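Local atomic coordinates of PA1221 (PDB entry 4DG8), a protein that combines an AMP-binding domain of the ANL superfamily with a region carrying a phosphopantetheine attachment site, and is seen here with adenosine monophosphate bound. Residues A[309-318]-A[363-374]; A[397-405]-A[412-420]. All coordinates share one frame; numbering follows the deposited sequence.

Both interactions border the AMP site, their centres about 13 Å apart. Interaction 1 closes first along the chain: the loop after strand 304-309 packs on strand 361-367 and the turn that follows it. Interaction 2 comes next, the hairpin of strands 393-406 and 412-416. Strands 361-367 and 393-406 are neighbours in one antiparallel sheet, so the two contacts share a framework. They also touch directly, through probable hydrogen bonds from Y309 OH to D402 OD2 and between I363 O and T400 OG1. Both contacts also reach AMP: T312 of interaction 1 bonds its phosphate, D402 of interaction 2 its ribose hydroxyls.

Interaction 1 (A[309-318]-A[363-374]); sequences YGPTENTTFT and IVAFGAGLAQGY. With AMP (adenosine monophosphate), chain B.
A371 N donates to E313 O at 2.7 Å, and T315 OG1 gives its proton to G369 O at 2.5 Å; threonine's short hydroxyl is enough to reach this carbonyl of the type I turn from G367 to L370. A third hydrogen bond joins side chains: Y374 OH, carried to the acid by the long phenol, donates to E313 OE2 at 2.7 Å, reaching the anti side of a carboxylate whose plane stands 84° from the ring. Glutamate suits this place because a bend at chi2 (81°) turns its acid toward Y374, while OE1 forms a salt bridge with R428.

Apolar contacts are few. I363 CD1 lies 3.6 Å from Y309 CZ, and the methyl of A365 meets T318 CG2. A CA-H...O contact runs from N314 CA to G369 O at 3.4 Å.

The same loop holds AMP. T312 OG1 donates to O3P at 2.7 Å, its backbone N adds a weak bond, and the Y309 ring presents its edge to the adenine.

The contact is wholly buried. Strand 393-406 flanks it through Y398 and T400, strand 180-185 packs I182 against T312, E313, A371 and Y374, and strand 342-347 borders N314 and T318.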
loop_
_atom_site.group_PDB
_atom_site.type_symbol
_atom_site.label_atom_id
_atom_site.label_comp_id
_atom_site.label_asym_id
_atom_site.label_seq_id
_atom_site.Cartn_x
_atom_site.Cartn_y
_atom_site.Cartn_z
ATOM N N TYR A 309 5.884 -2.419 -9.359
ATOM C CA TYR A 309 5.419 -1.064 -9.641
ATOM C C TYR A 309 3.904 -1.100 -9.751
ATOM O O TYR A 309 3.352 -2.020 -10.353
ATOM C CB TYR A 309 5.980 -0.539 -10.971
ATOM C CG TYR A 309 5.012 0.442 -11.610
ATOM C CD1 TYR A 309 5.006 1.776 -11.231
ATOM C CD2 TYR A 309 4.064 0.021 -12.550
ATOM C CE1 TYR A 309 4.120 2.674 -11.781
ATOM C CE2 TYR A 309 3.163 0.914 -13.106
ATOM C CZ TYR A 309 3.197 2.249 -12.707
ATOM O OH TYR A 309 2.311 3.175 -13.223
ATOM N N GLY A 310 3.228 -0.125 -9.157
ATOM C CA GLY A 310 1.826 0.075 -9.476
ATOM C C GLY A 310 1.161 1.073 -8.557
ATOM O O GLY A 310 1.633 1.295 -7.434
ATOM N N PRO A 311 0.045 1.669 -9.009
ATOM C CA PRO A 311 -0.666 2.524 -8.055
ATOM C C PRO A 311 -1.766 1.763 -7.317
ATOM O O PRO A 311 -2.130 0.650 -7.698
ATOM C CB PRO A 311 -1.258 3.613 -8.956
ATOM C CG PRO A 311 -1.531 2.884 -10.268
ATOM C CD PRO A 311 -0.485 1.788 -10.381
ATOM N N THR A 312 -2.355 2.406 -6.320
ATOM C CA THR A 312 -3.361 1.764 -5.471
ATOM C C THR A 312 -4.661 1.473 -6.243
ATOM O O THR A 312 -5.336 0.469 -5.993
ATOM C CB THR A 312 -3.627 2.639 -4.214
ATOM O OG1 THR A 312 -2.399 2.814 -3.487
ATOM C CG2 THR A 312 -4.699 2.022 -3.300
ATOM N N GLU A 313 -4.997 2.354 -7.187
ATOM C CA GLU A 313 -6.161 2.199 -8.062
ATOM C C GLU A 313 -6.141 0.904 -8.895
ATOM O O GLU A 313 -7.167 0.496 -9.471
ATOM C CB GLU A 313 -6.256 3.403 -9.020
ATOM C CG GLU A 313 -6.620 4.740 -8.369
ATOM C CD GLU A 313 -5.425 5.443 -7.702
ATOM O OE1 GLU A 313 -4.337 4.823 -7.540
ATOM O OE2 GLU A 313 -5.588 6.636 -7.352
ATOM N N ASN A 314 -4.949 0.350 -9.081
ATOM C CA ASN A 314 -4.758 -0.964 -9.712
ATOM C C ASN A 314 -4.380 -2.089 -8.741
ATOM O O ASN A 314 -3.733 -3.063 -9.130
ATOM C CB ASN A 314 -3.949 -0.916 -11.014
ATOM C CG ASN A 314 -4.128 -2.183 -11.884
ATOM O OD1 ASN A 314 -5.201 -2.797 -11.928
ATOM N ND2 ASN A 314 -3.058 -2.573 -12.574
ATOM N N THR A 315 -4.629 -1.856 -7.456
ATOM C CA THR A 315 -4.463 -2.894 -6.437
ATOM C C THR A 315 -3.026 -3.413 -6.282
ATOM O O THR A 315 -2.699 -4.484 -6.806
ATOM C CB THR A 315 -5.454 -4.082 -6.632
ATOM O OG1 THR A 315 -6.769 -3.575 -6.912
ATOM C CG2 THR A 315 -5.503 -4.983 -5.354
ATOM N N THR A 316 -2.178 -2.660 -5.564
ATOM C CA THR A 316 -0.802 -3.118 -5.320
ATOM C C THR A 316 0.149 -3.041 -6.520
ATOM O O THR A 316 0.960 -2.109 -6.589
ATOM C CB THR A 316 -0.763 -4.482 -4.620
ATOM O OG1 THR A 316 -1.658 -4.452 -3.499
ATOM C CG2 THR A 316 0.656 -4.795 -4.127
ATOM N N PHE A 317 0.245 -4.103 -7.300
ATOM C CA PHE A 317 1.147 -4.110 -8.447
ATOM C C PHE A 317 0.425 -4.010 -9.784
ATOM O O PHE A 317 -0.672 -4.528 -9.970
ATOM C CB PHE A 317 1.978 -5.399 -8.470
ATOM C CG PHE A 317 2.943 -5.524 -7.341
ATOM C CD1 PHE A 317 3.485 -4.394 -6.742
ATOM C CD2 PHE A 317 3.351 -6.787 -6.898
ATOM C CE1 PHE A 317 4.400 -4.518 -5.703
ATOM C CE2 PHE A 317 4.254 -6.911 -5.861
ATOM C CZ PHE A 317 4.770 -5.775 -5.255
ATOM N N THR A 318 1.101 -3.367 -10.723
ATOM C CA THR A 318 0.671 -3.265 -12.104
ATOM C C THR A 318 1.697 -4.020 -12.949
ATOM O O THR A 318 1.342 -4.893 -13.731
ATOM C CB THR A 318 0.494 -1.800 -12.542
ATOM O OG1 THR A 318 -0.595 -1.229 -11.800
ATOM C CG2 THR A 318 0.166 -1.722 -14.012
ATOM N N ILE A 363 1.660 5.355 -18.745
ATOM C CA ILE A 363 1.208 4.003 -18.444
ATOM C C ILE A 363 -0.297 3.988 -18.202
ATOM O O ILE A 363 -0.825 4.797 -17.436
ATOM C CB ILE A 363 1.920 3.427 -17.208
ATOM C CG1 ILE A 363 3.424 3.297 -17.446
ATOM C CG2 ILE A 363 1.362 2.054 -16.852
ATOM C CD1 ILE A 363 4.176 2.858 -16.168
ATOM N N VAL A 364 -0.982 3.075 -18.879
ATOM C CA VAL A 364 -2.415 2.874 -18.714
ATOM C C VAL A 364 -2.667 1.411 -18.378
ATOM O O VAL A 364 -2.153 0.521 -19.049
ATOM C CB VAL A 364 -3.170 3.208 -20.016
ATOM C CG1 VAL A 364 -4.650 2.919 -19.854
ATOM C CG2 VAL A 364 -2.915 4.666 -20.418
ATOM N N ALA A 365 -3.457 1.167 -17.340
ATOM C CA ALA A 365 -3.650 -0.180 -16.828
ATOM C C ALA A 365 -5.070 -0.653 -17.071
ATOM O O ALA A 365 -6.020 0.118 -16.957
ATOM C CB ALA A 365 -3.331 -0.233 -15.335
ATOM N N PHE A 366 -5.198 -1.929 -17.393
ATOM C CA PHE A 366 -6.482 -2.574 -17.616
ATOM C C PHE A 366 -6.536 -3.818 -16.758
ATOM O O PHE A 366 -5.496 -4.358 -16.345
ATOM C CB PHE A 366 -6.600 -3.068 -19.069
ATOM C CG PHE A 366 -6.458 -2.003 -20.109
ATOM C CD1 PHE A 366 -7.580 -1.433 -20.687
ATOM C CD2 PHE A 366 -5.201 -1.617 -20.564
ATOM C CE1 PHE A 366 -7.460 -0.458 -21.678
ATOM C CE2 PHE A 366 -5.066 -0.652 -21.553
ATOM C CZ PHE A 366 -6.197 -0.065 -22.114
ATOM N N GLY A 367 -7.742 -4.342 -16.586
ATOM C CA GLY A 367 -7.873 -5.663 -16.011
ATOM C C GLY A 367 -8.428 -5.794 -14.614
ATOM O O GLY A 367 -9.101 -4.896 -14.070
ATOM N N ALA A 368 -8.200 -6.973 -14.061
ATOM C CA ALA A 368 -8.914 -7.422 -12.873
ATOM C C ALA A 368 -8.425 -6.733 -11.594
ATOM O O ALA A 368 -9.025 -6.889 -10.528
ATOM C CB ALA A 368 -8.804 -8.940 -12.771
ATOM N N GLY A 369 -7.321 -5.986 -11.707
ATOM C CA GLY A 369 -6.795 -5.203 -10.597
ATOM C C GLY A 369 -7.433 -3.830 -10.407
ATOM O O GLY A 369 -7.236 -3.211 -9.361
ATOM N N LEU A 370 -8.200 -3.351 -11.397
ATOM C CA LEU A 370 -8.771 -2.002 -11.326
ATOM C C LEU A 370 -9.736 -1.859 -10.149
ATOM O O LEU A 370 -10.610 -2.700 -9.925
ATOM C CB LEU A 370 -9.471 -1.586 -12.639
ATOM C CG LEU A 370 -8.651 -1.567 -13.938
ATOM C CD1 LEU A 370 -9.495 -1.093 -15.110
ATOM C CD2 LEU A 370 -7.372 -0.724 -13.804
ATOM N N ALA A 371 -9.566 -0.793 -9.385
ATOM C CA ALA A 371 -10.453 -0.556 -8.259
ATOM C C ALA A 371 -11.842 -0.244 -8.805
ATOM O O ALA A 371 -11.996 0.117 -9.977
ATOM C CB ALA A 371 -9.935 0.593 -7.385
ATOM N N GLN A 372 -12.859 -0.439 -7.975
ATOM C CA GLN A 372 -14.208 -0.038 -8.348
ATOM C C GLN A 372 -14.213 1.461 -8.639
ATOM O O GLN A 372 -14.913 1.931 -9.549
ATOM C CB GLN A 372 -15.188 -0.382 -7.225
ATOM C CG GLN A 372 -16.616 0.085 -7.479
ATOM C CD GLN A 372 -17.468 0.058 -6.225
ATOM O OE1 GLN A 372 -17.327 0.911 -5.341
ATOM N NE2 GLN A 372 -18.362 -0.926 -6.139
ATOM N N GLY A 373 -13.422 2.215 -7.872
ATOM C CA GLY A 373 -13.305 3.647 -8.098
ATOM C C GLY A 373 -13.024 4.399 -6.812
ATOM O O GLY A 373 -12.628 3.795 -5.815
ATOM N N TYR A 374 -13.236 5.710 -6.821
ATOM C CA TYR A 374 -13.057 6.477 -5.596
ATOM C C TYR A 374 -14.393 6.493 -4.912
ATOM O O TYR A 374 -15.330 7.127 -5.384
ATOM C CB TYR A 374 -12.600 7.898 -5.894
ATOM C CG TYR A 374 -11.279 7.922 -6.607
ATOM C CD1 TYR A 374 -10.102 7.570 -5.941
ATOM C CD2 TYR A 374 -11.203 8.275 -7.942
ATOM C CE1 TYR A 374 -8.885 7.568 -6.596
ATOM C CE2 TYR A 374 -9.987 8.283 -8.605
ATOM C CZ TYR A 374 -8.835 7.925 -7.927
ATOM O OH TYR A 374 -7.630 7.939 -8.586
HETATM P P AMP B . 0.903 3.893 -4.136
HETATM O O1P AMP B . 0.866 4.567 -2.780
HETATM O O2P AMP B . 1.272 2.417 -4.204
HETATM O O3P AMP B . -0.453 4.132 -4.774
HETATM O "O5'" AMP B . 1.850 4.715 -5.112
HETATM C "C5'" AMP B . 1.863 4.443 -6.499
HETATM C "C4'" AMP B . 2.870 5.293 -7.223
HETATM O "O4'" AMP B . 4.191 5.093 -6.653
HETATM C "C3'" AMP B . 3.050 4.986 -8.698
HETATM O "O3'" AMP B . 2.039 5.575 -9.509
HETATM C "C2'" AMP B . 4.451 5.512 -8.978
HETATM O "O2'" AMP B . 4.431 6.928 -9.121
HETATM C "C1'" AMP B . 5.172 5.165 -7.673
HETATM N N9 AMP B . 5.865 3.858 -7.751
HETATM C C8 AMP B . 5.397 2.706 -7.213
HETATM N N7 AMP B . 6.241 1.669 -7.442
HETATM C C5 AMP B . 7.278 2.137 -8.152
HETATM C C6 AMP B . 8.525 1.563 -8.728
HETATM N N6 AMP B . 8.822 0.258 -8.588
HETATM N N1 AMP B . 9.361 2.394 -9.397
HETATM C C2 AMP B . 9.063 3.703 -9.533
HETATM N N3 AMP B . 7.953 4.287 -9.036
HETATM C C4 AMP B . 7.032 3.580 -8.345
HETATM O O HOH W 1 -9.415 -3.887 -7.023
#

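Interaction 2 (A[397-405]-A[412-420]); sequences AYRTGDRAR and LRFIGRGDG. With AMP (adenosine monophosphate), chain B.
R417 bridges D402 and D419 in a salt-bridge network; its NH1 meets D402 OD1 at 3.0 Å. The nitrogen lies above the D402 carboxylate plane, which stands 85° from the guanidinium. NH1 also donates to T400 O, nearly straight at 172°, and D419 takes NE and NH2 side-on. Arginine suits a site with so many acceptors: these bonds fix the group's rotation. G401 O lies over one guanidinium face, and the absence of a side chain on G401 lets the arginine come this close.

D402 accepts from both ribose hydroxyls, AMP O2' at OD1 (2.8 Å) and O3' at OD2, modelled so short that its length is doubtful. Y309 is a second partner of OD2.

Backbone bonds pair R405 with R413 in both directions. Next to this pair, I415 and G416 both face R403 in a classic beta bulge: R403 O accepts from I415 N at 2.7 Å and from G416 N. G416 adopts backbone angles that would jam a side chain against the preceding carbonyl, and its O receives R403 N.

R405 and R413 run side by side, R405 NH2 lying over the R413 guanidinium and 3.6 Å from its NH2. Such like charges are probably offset by acids: D358 pairs with R405, D332 and D407 with R413. On the other face, with CG anti to the backbone N (chi1 -176°), the F414 ring is carried to the adenine, whose C2 sits 3.6 Å above the centre of one phenyl face; R403 O is over the opposite face. D402 OD1 sits at the ring edge. A404, small enough to fit, brings CB close to R413 O.

Strand 361-367 pairs with 393-406 and sets I363 against A404; strand 342-347 packs V344 and L346 on L412, and Y309 of strand 304-309 meets T400 and F414.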
loop_
_atom_site.group_PDB
_atom_site.type_symbol
_atom_site.label_atom_id
_atom_site.label_comp_id
_atom_site.label_asym_id
_atom_site.label_seq_id
_atom_site.Cartn_x
_atom_site.Cartn_y
_atom_site.Cartn_z
ATOM N N ALA A 397 -10.179 1.206 -18.081
ATOM C CA ALA A 397 -8.758 1.498 -17.936
ATOM C C ALA A 397 -8.494 2.629 -16.934
ATOM O O ALA A 397 -9.298 3.551 -16.779
ATOM C CB ALA A 397 -8.159 1.854 -19.301
ATOM N N TYR A 398 -7.358 2.543 -16.261
ATOM C CA TYR A 398 -6.893 3.579 -15.354
ATOM C C TYR A 398 -5.608 4.201 -15.895
ATOM O O TYR A 398 -4.596 3.507 -16.083
ATOM C CB TYR A 398 -6.653 3.008 -13.946
ATOM C CG TYR A 398 -6.097 4.034 -12.984
ATOM C CD1 TYR A 398 -6.909 5.037 -12.458
ATOM C CD2 TYR A 398 -4.752 4.027 -12.627
ATOM C CE1 TYR A 398 -6.394 6.009 -11.589
ATOM C CE2 TYR A 398 -4.234 4.981 -11.754
ATOM C CZ TYR A 398 -5.065 5.971 -11.234
ATOM O OH TYR A 398 -4.560 6.925 -10.361
ATOM N N ARG A 399 -5.664 5.504 -16.163
ATOM C CA ARG A 399 -4.482 6.289 -16.519
ATOM C C ARG A 399 -3.713 6.663 -15.252
ATOM O O ARG A 399 -4.230 7.375 -14.392
ATOM C CB ARG A 399 -4.905 7.562 -17.254
ATOM C CG ARG A 399 -5.678 7.300 -18.531
ATOM C CD ARG A 399 -6.253 8.583 -19.108
ATOM N NE ARG A 399 -5.217 9.522 -19.524
ATOM C CZ ARG A 399 -5.439 10.576 -20.309
ATOM N NH1 ARG A 399 -6.666 10.817 -20.765
ATOM N NH2 ARG A 399 -4.440 11.389 -20.644
ATOM N N THR A 400 -2.472 6.199 -15.152
ATOM C CA THR A 400 -1.730 6.270 -13.899
ATOM C C THR A 400 -1.115 7.637 -13.583
ATOM O O THR A 400 -0.840 7.948 -12.413
ATOM C CB THR A 400 -0.573 5.250 -13.891
ATOM O OG1 THR A 400 0.263 5.509 -15.018
ATOM C CG2 THR A 400 -1.088 3.807 -13.953
ATOM N N GLY A 401 -0.869 8.425 -14.625
ATOM C CA GLY A 401 -0.047 9.621 -14.495
ATOM C C GLY A 401 1.445 9.294 -14.405
ATOM O O GLY A 401 2.282 10.174 -14.180
ATOM N N ASP A 402 1.791 8.021 -14.569
ATOM C CA ASP A 402 3.198 7.631 -14.604
ATOM C C ASP A 402 3.731 7.600 -16.047
ATOM O O ASP A 402 3.070 7.109 -16.967
ATOM C CB ASP A 402 3.414 6.277 -13.912
ATOM C CG ASP A 402 3.178 6.342 -12.419
ATOM O OD1 ASP A 402 3.638 7.311 -11.768
ATOM O OD2 ASP A 402 2.537 5.418 -11.888
ATOM N N ARG A 403 4.927 8.137 -16.236
ATOM C CA ARG A 403 5.562 8.158 -17.547
ATOM C C ARG A 403 6.699 7.151 -17.574
ATOM O O ARG A 403 7.509 7.066 -16.629
ATOM C CB ARG A 403 6.085 9.557 -17.895
ATOM C CG ARG A 403 5.004 10.637 -18.000
ATOM C CD ARG A 403 5.411 11.742 -18.967
ATOM N NE ARG A 403 5.419 11.269 -20.350
ATOM C CZ ARG A 403 5.987 11.917 -21.365
ATOM N NH1 ARG A 403 6.604 13.071 -21.152
ATOM N NH2 ARG A 403 5.943 11.410 -22.592
ATOM N N ALA A 404 6.734 6.380 -18.657
ATOM C CA ALA A 404 7.765 5.376 -18.873
ATOM C C ALA A 404 8.059 5.211 -20.366
ATOM O O ALA A 404 7.495 5.929 -21.203
ATOM C CB ALA A 404 7.350 4.050 -18.254
ATOM N N ARG A 405 8.947 4.265 -20.678
ATOM C CA ARG A 405 9.328 3.923 -22.043
ATOM C C ARG A 405 9.625 2.432 -22.067
ATOM O O ARG A 405 9.999 1.854 -21.042
ATOM C CB ARG A 405 10.600 4.665 -22.455
ATOM C CG ARG A 405 11.835 4.092 -21.753
ATOM C CD ARG A 405 13.159 4.613 -22.271
ATOM N NE ARG A 405 14.230 4.230 -21.353
ATOM C CZ ARG A 405 14.997 3.147 -21.482
ATOM N NH1 ARG A 405 14.839 2.326 -22.518
ATOM N NH2 ARG A 405 15.929 2.884 -20.568
ATOM N N LEU A 412 9.037 -2.366 -19.512
ATOM C CA LEU A 412 8.836 -0.959 -19.186
ATOM C C LEU A 412 9.949 -0.399 -18.301
ATOM O O LEU A 412 10.441 -1.062 -17.384
ATOM C CB LEU A 412 7.462 -0.721 -18.551
ATOM C CG LEU A 412 6.276 -0.776 -19.522
ATOM C CD1 LEU A 412 4.970 -0.842 -18.752
ATOM C CD2 LEU A 412 6.278 0.412 -20.478
ATOM N N ARG A 413 10.341 0.831 -18.608
ATOM C CA ARG A 413 11.374 1.549 -17.881
ATOM C C ARG A 413 10.744 2.832 -17.323
ATOM O O ARG A 413 10.336 3.715 -18.086
ATOM C CB ARG A 413 12.518 1.866 -18.839
ATOM C CG ARG A 413 12.973 0.629 -19.626
ATOM C CD ARG A 413 13.624 -0.413 -18.699
ATOM N NE ARG A 413 14.921 0.076 -18.258
ATOM C CZ ARG A 413 16.081 -0.222 -18.843
ATOM N NH1 ARG A 413 16.135 -1.047 -19.889
ATOM N NH2 ARG A 413 17.192 0.310 -18.374
ATOM N N PHE A 414 10.642 2.920 -15.997
ATOM C CA PHE A 414 9.945 4.031 -15.351
ATOM C C PHE A 414 10.695 5.359 -15.511
ATOM O O PHE A 414 11.902 5.450 -15.274
ATOM C CB PHE A 414 9.718 3.723 -13.876
ATOM C CG PHE A 414 8.932 4.772 -13.149
ATOM C CD1 PHE A 414 7.548 4.668 -13.036
ATOM C CD2 PHE A 414 9.575 5.856 -12.566
ATOM C CE1 PHE A 414 6.819 5.630 -12.360
ATOM C CE2 PHE A 414 8.852 6.820 -11.884
ATOM C CZ PHE A 414 7.470 6.712 -11.784
ATOM N N ILE A 415 9.973 6.397 -15.914
ATOM C CA ILE A 415 10.591 7.709 -16.080
ATOM C C ILE A 415 10.263 8.667 -14.937
ATOM O O ILE A 415 11.169 9.166 -14.253
ATOM C CB ILE A 415 10.261 8.337 -17.445
ATOM C CG1 ILE A 415 10.868 7.483 -18.572
ATOM C CG2 ILE A 415 10.785 9.771 -17.510
ATOM C CD1 ILE A 415 10.412 7.886 -19.971
ATOM N N GLY A 416 8.982 8.955 -14.748
ATOM C CA GLY A 416 8.607 9.893 -13.698
ATOM C C GLY A 416 7.208 10.462 -13.858
ATOM O O GLY A 416 6.417 9.960 -14.651
ATOM N N ARG A 417 6.895 11.506 -13.100
ATOM C CA ARG A 417 5.597 12.174 -13.230
ATOM C C ARG A 417 5.739 13.621 -13.677
ATOM O O ARG A 417 6.780 14.243 -13.484
ATOM C CB ARG A 417 4.794 12.099 -11.923
ATOM C CG ARG A 417 4.501 10.668 -11.474
ATOM C CD ARG A 417 3.737 10.650 -10.177
ATOM N NE ARG A 417 2.400 11.213 -10.338
ATOM C CZ ARG A 417 1.357 10.537 -10.807
ATOM N NH1 ARG A 417 1.505 9.265 -11.179
ATOM N NH2 ARG A 417 0.172 11.139 -10.921
ATOM N N GLY A 418 4.684 14.141 -14.291
ATOM C CA GLY A 418 4.643 15.532 -14.683
ATOM C C GLY A 418 3.904 16.390 -13.671
ATOM O O GLY A 418 3.986 17.618 -13.717
ATOM N N ASP A 419 3.170 15.759 -12.760
ATOM C CA ASP A 419 2.464 16.522 -11.732
ATOM C C ASP A 419 3.396 16.747 -10.536
ATOM O O ASP A 419 4.596 16.472 -10.621
ATOM C CB ASP A 419 1.152 15.836 -11.324
ATOM C CG ASP A 419 1.373 14.462 -10.728
ATOM O OD1 ASP A 419 2.549 14.072 -10.536
ATOM O OD2 ASP A 419 0.367 13.787 -10.426
ATOM N N GLY A 420 2.862 17.255 -9.431
ATOM C CA GLY A 420 3.703 17.513 -8.274
ATOM C C GLY A 420 3.651 16.416 -7.224
ATOM O O GLY A 420 4.059 16.616 -6.082
HETATM P P AMP B . 0.903 3.893 -4.136
HETATM O O1P AMP B . 0.866 4.567 -2.780
HETATM O O2P AMP B . 1.272 2.417 -4.204
HETATM O O3P AMP B . -0.453 4.132 -4.774
HETATM O "O5'" AMP B . 1.850 4.715 -5.112
HETATM C "C5'" AMP B . 1.863 4.443 -6.499
HETATM C "C4'" AMP B . 2.870 5.293 -7.223
HETATM O "O4'" AMP B . 4.191 5.093 -6.653
HETATM C "C3'" AMP B . 3.050 4.986 -8.698
HETATM O "O3'" AMP B . 2.039 5.575 -9.509
HETATM C "C2'" AMP B . 4.451 5.512 -8.978
HETATM O "O2'" AMP B . 4.431 6.928 -9.121
HETATM C "C1'" AMP B . 5.172 5.165 -7.673
HETATM N N9 AMP B . 5.865 3.858 -7.751
HETATM C C8 AMP B . 5.397 2.706 -7.213
HETATM N N7 AMP B . 6.241 1.669 -7.442
HETATM C C5 AMP B . 7.278 2.137 -8.152
HETATM C C6 AMP B . 8.525 1.563 -8.728
HETATM N N6 AMP B . 8.822 0.258 -8.588
HETATM N N1 AMP B . 9.361 2.394 -9.397
HETATM C C2 AMP B . 9.063 3.703 -9.533
HETATM N N3 AMP B . 7.953 4.287 -9.036
HETATM C C4 AMP B . 7.032 3.580 -8.345
HETATM O O HOH W 2 2.294 13.143 -13.761
#